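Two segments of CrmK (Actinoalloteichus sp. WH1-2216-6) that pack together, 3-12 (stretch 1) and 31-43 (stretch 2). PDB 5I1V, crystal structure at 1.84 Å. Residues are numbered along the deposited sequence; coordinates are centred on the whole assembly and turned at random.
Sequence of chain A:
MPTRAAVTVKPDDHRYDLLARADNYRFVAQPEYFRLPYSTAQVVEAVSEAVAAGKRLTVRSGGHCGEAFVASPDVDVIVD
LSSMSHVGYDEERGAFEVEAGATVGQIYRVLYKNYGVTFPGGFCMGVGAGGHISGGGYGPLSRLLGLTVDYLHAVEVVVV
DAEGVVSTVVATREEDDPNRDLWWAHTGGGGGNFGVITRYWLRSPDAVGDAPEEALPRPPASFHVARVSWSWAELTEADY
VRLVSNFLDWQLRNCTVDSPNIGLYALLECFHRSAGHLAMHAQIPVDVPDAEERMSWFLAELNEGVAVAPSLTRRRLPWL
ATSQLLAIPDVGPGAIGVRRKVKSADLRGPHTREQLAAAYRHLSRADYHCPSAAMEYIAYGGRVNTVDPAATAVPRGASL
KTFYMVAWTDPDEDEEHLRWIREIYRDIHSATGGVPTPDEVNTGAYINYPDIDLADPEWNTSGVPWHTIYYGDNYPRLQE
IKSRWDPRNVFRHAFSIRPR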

ATOM      1  N   THR A   3     -10.367 -24.317 -13.252  1.00 47.72           N
ATOM      2  CA  THR A   3     -10.172 -23.516 -12.016  1.00 48.30           C
ATOM      3  C   THR A   3     -10.121 -24.433 -10.794  1.00 44.26           C
ATOM      4  O   THR A   3     -10.906 -25.387 -10.662  1.00 48.78           O
ATOM      5  N   ARG A   4      -9.195 -24.121  -9.904  1.00 42.00           N
ATOM      6  CA  ARG A   4      -9.329 -24.418  -8.492  1.00 36.58           C
ATOM      7  C   ARG A   4     -10.799 -24.191  -8.031  1.00 32.63           C
ATOM      8  O   ARG A   4     -11.450 -23.218  -8.430  1.00 34.30           O
ATOM      9  N   ALA A   5     -11.297 -25.084  -7.192  1.00 29.40           N
ATOM     10  CA  ALA A   5     -12.630 -24.962  -6.655  1.00 28.32           C
ATOM     11  C   ALA A   5     -12.701 -23.765  -5.697  1.00 25.97           C
ATOM     12  O   ALA A   5     -11.731 -23.425  -5.019  1.00 26.08           O
ATOM     13  N   ALA A   6     -13.856 -23.121  -5.648  1.00 25.23           N
ATOM     14  CA  ALA A   6     -14.054 -21.994  -4.764  1.00 24.54           C
ATOM     15  C   ALA A   6     -13.699 -22.383  -3.344  1.00 23.83           C
ATOM     16  O   ALA A   6     -13.960 -23.504  -2.925  1.00 24.99           O
ATOM     17  N   VAL A   7     -13.134 -21.458  -2.588  1.00 25.09           N
ATOM     18  CA  VAL A   7     -12.866 -21.705  -1.153  1.00 25.22           C
ATOM     19  C   VAL A   7     -14.055 -21.397  -0.269  1.00 23.49           C
ATOM     20  O   VAL A   7     -14.760 -20.425  -0.498  1.00 24.06           O
ATOM     21  N   THR A   8     -14.313 -22.245   0.734  1.00 21.91           N
ATOM     22  CA  THR A   8     -15.332 -21.998   1.699  1.00 22.97           C
ATOM     23  C   THR A   8     -14.641 -21.859   3.043  1.00 22.93           C
ATOM     24  O   THR A   8     -13.861 -22.712   3.430  1.00 24.30           O
ATOM     25  N   VAL A   9     -14.900 -20.773   3.724  1.00 20.85           N
ATOM     26  CA  VAL A   9     -14.301 -20.514   5.022  1.00 20.98           C
ATOM     27  C   VAL A   9     -15.367 -20.392   6.116  1.00 21.60           C
ATOM     28  O   VAL A   9     -16.097 -19.392   6.168  1.00 20.24           O
ATOM     29  N   LYS A  10     -15.419 -21.394   7.011  1.00 23.65           N
ATOM     30  CA  LYS A  10     -16.345 -21.410   8.160  1.00 24.41           C
ATOM     31  C   LYS A  10     -15.565 -21.014   9.391  1.00 24.17           C
ATOM     32  O   LYS A  10     -14.344 -20.922   9.329  1.00 22.37           O
ATOM     33  N   PRO A  11     -16.251 -20.768  10.531  1.00 25.37           N
ATOM     34  CA  PRO A  11     -15.554 -20.270  11.722  1.00 26.91           C
ATOM     35  C   PRO A  11     -14.455 -21.163  12.268  1.00 31.13           C
ATOM     36  O   PRO A  11     -13.598 -20.690  13.002  1.00 32.89           O
ATOM     37  N   ASP A  12     -14.429 -22.424  11.875  1.00 30.09           N
ATOM     38  CA  ASP A  12     -13.358 -23.295  12.335  1.00 36.84           C
ATOM     39  C   ASP A  12     -12.043 -23.090  11.569  1.00 35.85           C
ATOM     40  O   ASP A  12     -11.020 -23.574  11.990  1.00 33.83           O
ATOM     41  N   PRO A  31     -20.839 -14.339   9.084  1.00 19.46           N
ATOM     42  CA  PRO A  31     -21.648 -15.261   8.280  1.00 19.78           C
ATOM     43  C   PRO A  31     -21.471 -16.736   8.669  1.00 19.74           C
ATOM     44  O   PRO A  31     -20.516 -17.133   9.352  1.00 19.48           O
ATOM     45  N   GLU A  32     -22.394 -17.560   8.198  1.00 21.05           N
ATOM     46  CA  GLU A  32     -22.235 -18.991   8.162  1.00 24.07           C
ATOM     47  C   GLU A  32     -20.910 -19.385   7.523  1.00 22.37           C
ATOM     48  O   GLU A  32     -20.201 -20.284   7.992  1.00 20.88           O
ATOM     49  N   TYR A  33     -20.608 -18.737   6.393  1.00 18.59           N
ATOM     50  CA  TYR A  33     -19.364 -18.940   5.742  1.00 18.21           C
ATOM     51  C   TYR A  33     -19.048 -17.774   4.833  1.00 17.31           C
ATOM     52  O   TYR A  33     -19.939 -17.028   4.408  1.00 16.24           O
ATOM     53  N   PHE A  34     -17.772 -17.605   4.542  1.00 17.16           N
ATOM     54  CA  PHE A  34     -17.309 -16.806   3.405  1.00 16.80           C
ATOM     55  C   PHE A  34     -17.083 -17.757   2.221  1.00 18.18           C
ATOM     56  O   PHE A  34     -16.586 -18.924   2.367  1.00 17.41           O
ATOM     57  N   ARG A  35     -17.387 -17.278   1.020  1.00 16.60           N
ATOM     58  CA  ARG A  35     -17.092 -18.063  -0.165  1.00 17.14           C
ATOM     59  C   ARG A  35     -16.134 -17.199  -1.011  1.00 18.00           C
ATOM     60  O   ARG A  35     -16.425 -16.038  -1.213  1.00 17.07           O
ATOM     61  N   LEU A  36     -14.982 -17.735  -1.431  1.00 16.99           N
ATOM     62  CA  LEU A  36     -14.054 -17.023  -2.321  1.00 20.01           C
ATOM     63  C   LEU A  36     -14.012 -17.727  -3.692  1.00 18.65           C
ATOM     64  O   LEU A  36     -13.327 -18.736  -3.818  1.00 19.65           O
ATOM     65  N   PRO A  37     -14.794 -17.235  -4.671  1.00 17.37           N
ATOM     66  CA  PRO A  37     -14.825 -17.816  -6.012  1.00 17.86           C
ATOM     67  C   PRO A  37     -13.668 -17.322  -6.884  1.00 19.04           C
ATOM     68  O   PRO A  37     -13.069 -16.277  -6.614  1.00 17.43           O
ATOM     69  N   TYR A  38     -13.384 -18.078  -7.950  1.00 19.72           N
ATOM     70  CA  TYR A  38     -12.301 -17.752  -8.852  1.00 22.24           C
ATOM     71  C   TYR A  38     -12.828 -17.456 -10.272  1.00 23.18           C
ATOM     72  O   TYR A  38     -12.048 -17.081 -11.127  1.00 24.54           O
ATOM     73  N   SER A  39     -14.126 -17.630 -10.536  1.00 20.31           N
ATOM     74  CA  SER A  39     -14.660 -17.443 -11.880  1.00 20.61           C
ATOM     75  C   SER A  39     -16.116 -17.038 -11.750  1.00 20.76           C
ATOM     76  O   SER A  39     -16.744 -17.269 -10.710  1.00 19.04           O
ATOM     77  N   THR A  40     -16.630 -16.446 -12.810  1.00 20.36           N
ATOM     78  CA  THR A  40     -18.048 -16.144 -12.909  1.00 23.12           C
ATOM     79  C   THR A  40     -18.932 -17.360 -12.590  1.00 21.96           C
ATOM     80  O   THR A  40     -19.922 -17.202 -11.905  1.00 19.79           O
ATOM     81  N   ALA A  41     -18.596 -18.547 -13.103  1.00 22.37           N
ATOM     82  CA  ALA A  41     -19.407 -19.767 -12.860  1.00 24.58           C
ATOM     83  C   ALA A  41     -19.486 -20.113 -11.347  1.00 22.66           C
ATOM     84  O   ALA A  41     -20.498 -20.580 -10.832  1.00 21.72           O
ATOM     85  N   GLN A  42     -18.407 -19.857 -10.630  1.00 21.04           N
ATOM     86  CA  GLN A  42     -18.398 -20.116  -9.203  1.00 20.20           C
ATOM     87  C   GLN A  42     -19.224 -19.041  -8.405  1.00 18.33           C
ATOM     88  O   GLN A  42     -19.783 -19.309  -7.324  1.00 17.32           O
ATOM     89  N   VAL A  43     -19.288 -17.832  -8.935  1.00 17.83           N
ATOM     90  CA  VAL A  43     -20.129 -16.787  -8.360  1.00 18.61           C
ATOM     91  C   VAL A  43     -21.618 -17.194  -8.548  1.00 19.65           C
ATOM     92  O   VAL A  43     -22.425 -17.181  -7.584  1.00 18.74           O
TER

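The contact between residues 3-12 and 31-43 of CrmK is a short antiparallel strand pairing, extended at one end by side chains of the following turn and helix that grip the extended chain leading into the first strand. It illustrates a general principle: backbone hydrogen bonds fix the register of two strands, and the register decides which side chains meet.

Val7 and Leu36 bond in both directions (Val7 N to Leu36 O, 3.0 Å; Leu36 N to Val7 O, 2.9 Å), as do Val9 and Phe34 (Val9 N to Phe34 O, 2.8 Å; Phe34 N to Val9 O, 2.9 Å). These four residues direct their side chains to one face of the sheet, where the packing is apolar. Val7 and Val9 are both t at chi1, while Leu36 and Phe34 are both m; the CB atoms of Val7 and Leu36 lie 4.1 Å apart, and those of Val9 and Phe34 4.2 Å.

The other face carries Thr8 and Arg35, a non-hydrogen-bonded pair whose side chains supply the polar link that their backbones do not. Arg35 leaves its backbone in the t rotamer and then bends through p at chi2 and chi3, bringing its end nearer the first stretch. Its NE donates to OG1 of Thr8 (m) at 3.0 Å. The same folded chain places Arg35 CD 3.6 Å from Ala6 CB. Beside this pair, Thr8 CG2 approaches Tyr33 CB at 3.9 Å, although the Tyr33 side chain, p at chi1, leads away at its end.

Beyond the strands, Tyr38 has the largest area covered by the opposing stretch. Its CB points toward that stretch, and the m rotamer sets the ring alongside residues 4-7, with Val7 CG2 and Ala5 O at its edge. Arg4 starts sideways, but its extended chain returns, and NH2 makes a short though weak hydrogen bond to Tyr38 OH (2.6 Å, angle 129°).

Gln42 (m, then t) shows how one amide can serve two stretches of a chain. Its NE2 donates almost linearly to Arg4 O at 2.9 Å, while its OE1 accepts from Tyr38 N at 2.7 Å, so the group tying down the first stretch is itself held by the turn. Ser39, p at chi1, caps the helix by accepting from Gln42 N at its OG (3.3 Å). That hydroxyl also meets a water: Ser39 OG and Thr3 OG1 each lie 2.6 Å from its oxygen, and the water bridges a gap of 4.3 Å between Thr3 OG1 and Ser39 OG.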

ATOM      1  CB  THR A   3     -11.312 -22.452 -11.755  1.00 52.03           C
ATOM      2  OG1 THR A   3     -12.409 -22.628 -12.669  1.00 54.72           O
ATOM      3  CG2 THR A   3     -10.804 -21.044 -11.906  1.00 49.25           C
ATOM      4  CB  ARG A   4      -8.406 -23.453  -7.744  1.00 35.95           C
ATOM      5  CG  ARG A   4      -8.537 -23.485  -6.225  1.00 36.92           C
ATOM      6  CD  ARG A   4      -7.342 -22.841  -5.539  1.00 37.89           C
ATOM      7  NE  ARG A   4      -7.073 -23.571  -4.297  1.00 43.05           N
ATOM      8  CZ  ARG A   4      -7.207 -23.054  -3.086  1.00 39.59           C
ATOM      9  NH1 ARG A   4      -6.972 -23.786  -2.009  1.00 43.68           N
ATOM     10  NH2 ARG A   4      -7.562 -21.803  -2.956  1.00 41.46           N
ATOM     11  CB  ALA A   5     -13.023 -26.240  -5.938  1.00 29.66           C
ATOM     12  CB  ALA A   6     -15.521 -21.527  -4.829  1.00 24.45           C
ATOM     13  CB  VAL A   7     -11.622 -20.912  -0.718  1.00 25.94           C
ATOM     14  CG1 VAL A   7     -11.363 -21.177   0.734  1.00 28.38           C
ATOM     15  CG2 VAL A   7     -10.430 -21.385  -1.550  1.00 29.72           C
ATOM     16  CB  THR A   8     -16.387 -23.117   1.745  1.00 25.34           C
ATOM     17  OG1 THR A   8     -17.091 -23.150   0.501  1.00 27.41           O
ATOM     18  CG2 THR A   8     -17.385 -22.874   2.857  1.00 27.75           C
ATOM     19  CB  VAL A   9     -13.427 -19.249   4.974  1.00 21.51           C
ATOM     20  CG1 VAL A   9     -12.833 -18.958   6.338  1.00 22.12           C
ATOM     21  CG2 VAL A   9     -12.309 -19.397   3.935  1.00 23.00           C
ATOM     22  CB  LYS A  10     -16.945 -22.826   8.336  1.00 28.78           C
ATOM     23  CG  LYS A  10     -17.669 -23.308   7.067  1.00 31.72           C
ATOM     24  CD  LYS A  10     -18.764 -24.318   7.338  1.00 36.57           C
ATOM     25  CE  LYS A  10     -19.549 -24.632   6.074  1.00 42.86           C
ATOM     26  NZ  LYS A  10     -18.884 -25.756   5.347  1.00 48.97           N
ATOM     27  CB  PRO A  11     -16.677 -20.102  12.734  1.00 28.99           C
ATOM     28  CG  PRO A  11     -17.914 -19.896  11.933  1.00 27.23           C
ATOM     29  CD  PRO A  11     -17.714 -20.650  10.652  1.00 25.42           C
ATOM     30  CB  ASP A  12     -13.790 -24.758  12.339  1.00 41.31           C
ATOM     31  CG  ASP A  12     -14.002 -25.338  10.949  1.00 45.90           C
ATOM     32  OD1 ASP A  12     -14.172 -24.600   9.941  1.00 50.59           O
ATOM     33  OD2 ASP A  12     -14.024 -26.575  10.884  1.00 56.85           O
ATOM     34  CB  PRO A  31     -21.104 -14.997   6.867  1.00 18.80           C
ATOM     35  CG  PRO A  31     -19.667 -14.790   7.137  1.00 18.30           C
ATOM     36  CD  PRO A  31     -19.689 -13.861   8.318  1.00 18.68           C
ATOM     37  CB  GLU A  32     -23.351 -19.577   7.294  1.00 29.29           C
ATOM     38  CG  GLU A  32     -23.879 -20.897   7.762  1.00 37.28           C
ATOM     39  CD  GLU A  32     -24.833 -21.509   6.741  1.00 39.71           C
ATOM     40  OE1 GLU A  32     -24.586 -22.681   6.391  1.00 39.59           O
ATOM     41  OE2 GLU A  32     -25.780 -20.812   6.281  1.00 40.86           O
ATOM     42  CB  TYR A  33     -19.354 -20.289   4.968  1.00 18.26           C
ATOM     43  CG  TYR A  33     -20.415 -20.478   3.941  1.00 19.41           C
ATOM     44  CD1 TYR A  33     -20.226 -20.095   2.637  1.00 20.14           C
ATOM     45  CD2 TYR A  33     -21.616 -21.040   4.283  1.00 22.05           C
ATOM     46  CE1 TYR A  33     -21.202 -20.307   1.678  1.00 22.36           C
ATOM     47  CE2 TYR A  33     -22.613 -21.209   3.365  1.00 23.72           C
ATOM     48  CZ  TYR A  33     -22.401 -20.850   2.050  1.00 23.06           C
ATOM     49  OH  TYR A  33     -23.417 -21.018   1.132  1.00 21.95           O
ATOM     50  CB  PHE A  34     -15.993 -16.102   3.734  1.00 16.82           C
ATOM     51  CG  PHE A  34     -16.099 -15.138   4.872  1.00 17.75           C
ATOM     52  CD1 PHE A  34     -15.890 -15.561   6.166  1.00 18.10           C
ATOM     53  CD2 PHE A  34     -16.386 -13.807   4.640  1.00 17.69           C
ATOM     54  CE1 PHE A  34     -15.941 -14.659   7.220  1.00 17.63           C
ATOM     55  CE2 PHE A  34     -16.445 -12.916   5.686  1.00 18.53           C
ATOM     56  CZ  PHE A  34     -16.249 -13.355   6.969  1.00 17.97           C
ATOM     57  CB  ARG A  35     -18.410 -18.366  -0.902  1.00 18.72           C
ATOM     58  CG  ARG A  35     -18.241 -19.086  -2.246  1.00 20.46           C
ATOM     59  CD  ARG A  35     -17.709 -20.473  -2.138  1.00 22.17           C
ATOM     60  NE  ARG A  35     -18.559 -21.336  -1.308  1.00 26.81           N
ATOM     61  CZ  ARG A  35     -19.715 -21.852  -1.698  1.00 24.83           C
ATOM     62  NH1 ARG A  35     -20.198 -21.624  -2.918  1.00 25.38           N
ATOM     63  NH2 ARG A  35     -20.385 -22.615  -0.875  1.00 27.42           N
ATOM     64  CB  LEU A  36     -12.655 -17.033  -1.728  1.00 22.43           C
ATOM     65  CG  LEU A  36     -12.360 -16.356  -0.368  1.00 29.22           C
ATOM     66  CD1 LEU A  36     -11.351 -15.220  -0.512  1.00 33.97           C
ATOM     67  CD2 LEU A  36     -13.549 -15.850   0.374  1.00 31.62           C
ATOM     68  CB  PRO A  37     -16.175 -17.376  -6.538  1.00 18.15           C
ATOM     69  CG  PRO A  37     -16.466 -16.131  -5.811  1.00 18.23           C
ATOM     70  CD  PRO A  37     -15.748 -16.153  -4.528  1.00 16.91           C
ATOM     71  CB  TYR A  38     -11.271 -18.935  -8.928  1.00 23.24           C
ATOM     72  CG  TYR A  38     -10.566 -19.162  -7.620  1.00 24.69           C
ATOM     73  CD1 TYR A  38      -9.571 -18.285  -7.195  1.00 26.51           C
ATOM     74  CD2 TYR A  38     -10.931 -20.210  -6.768  1.00 23.74           C
ATOM     75  CE1 TYR A  38      -8.942 -18.451  -5.981  1.00 28.62           C
ATOM     76  CE2 TYR A  38     -10.314 -20.392  -5.539  1.00 24.81           C
ATOM     77  CZ  TYR A  38      -9.315 -19.501  -5.142  1.00 26.59           C
ATOM     78  OH  TYR A  38      -8.691 -19.641  -3.929  1.00 27.05           O
ATOM     79  CB  SER A  39     -14.592 -18.776 -12.631  1.00 21.90           C
ATOM     80  OG  SER A  39     -15.443 -19.726 -11.988  1.00 23.72           O
ATOM     81  CB  THR A  40     -18.373 -15.607 -14.300  1.00 23.50           C
ATOM     82  OG1 THR A  40     -17.598 -14.422 -14.500  1.00 25.80           O
ATOM     83  CG2 THR A  40     -19.843 -15.287 -14.381  1.00 25.72           C
ATOM     84  CB  ALA A  41     -18.823 -20.949 -13.620  1.00 25.06           C
ATOM     85  CB  GLN A  42     -16.956 -20.232  -8.747  1.00 20.78           C
ATOM     86  CG  GLN A  42     -16.308 -21.522  -9.160  1.00 21.75           C
ATOM     87  CD  GLN A  42     -14.840 -21.577  -8.783  1.00 23.56           C
ATOM     88  OE1 GLN A  42     -14.299 -20.639  -8.190  1.00 23.59           O
ATOM     89  NE2 GLN A  42     -14.185 -22.665  -9.133  1.00 24.45           N
ATOM     90  CB  VAL A  43     -19.821 -15.430  -8.971  1.00 18.11           C
ATOM     91  CG1 VAL A  43     -20.822 -14.397  -8.471  1.00 18.14           C
ATOM     92  CG2 VAL A  43     -18.386 -15.029  -8.676  1.00 17.88           C
TER
HETATM   93  O   HOH W   1     -14.901 -22.139 -12.920  1.00 38.75           O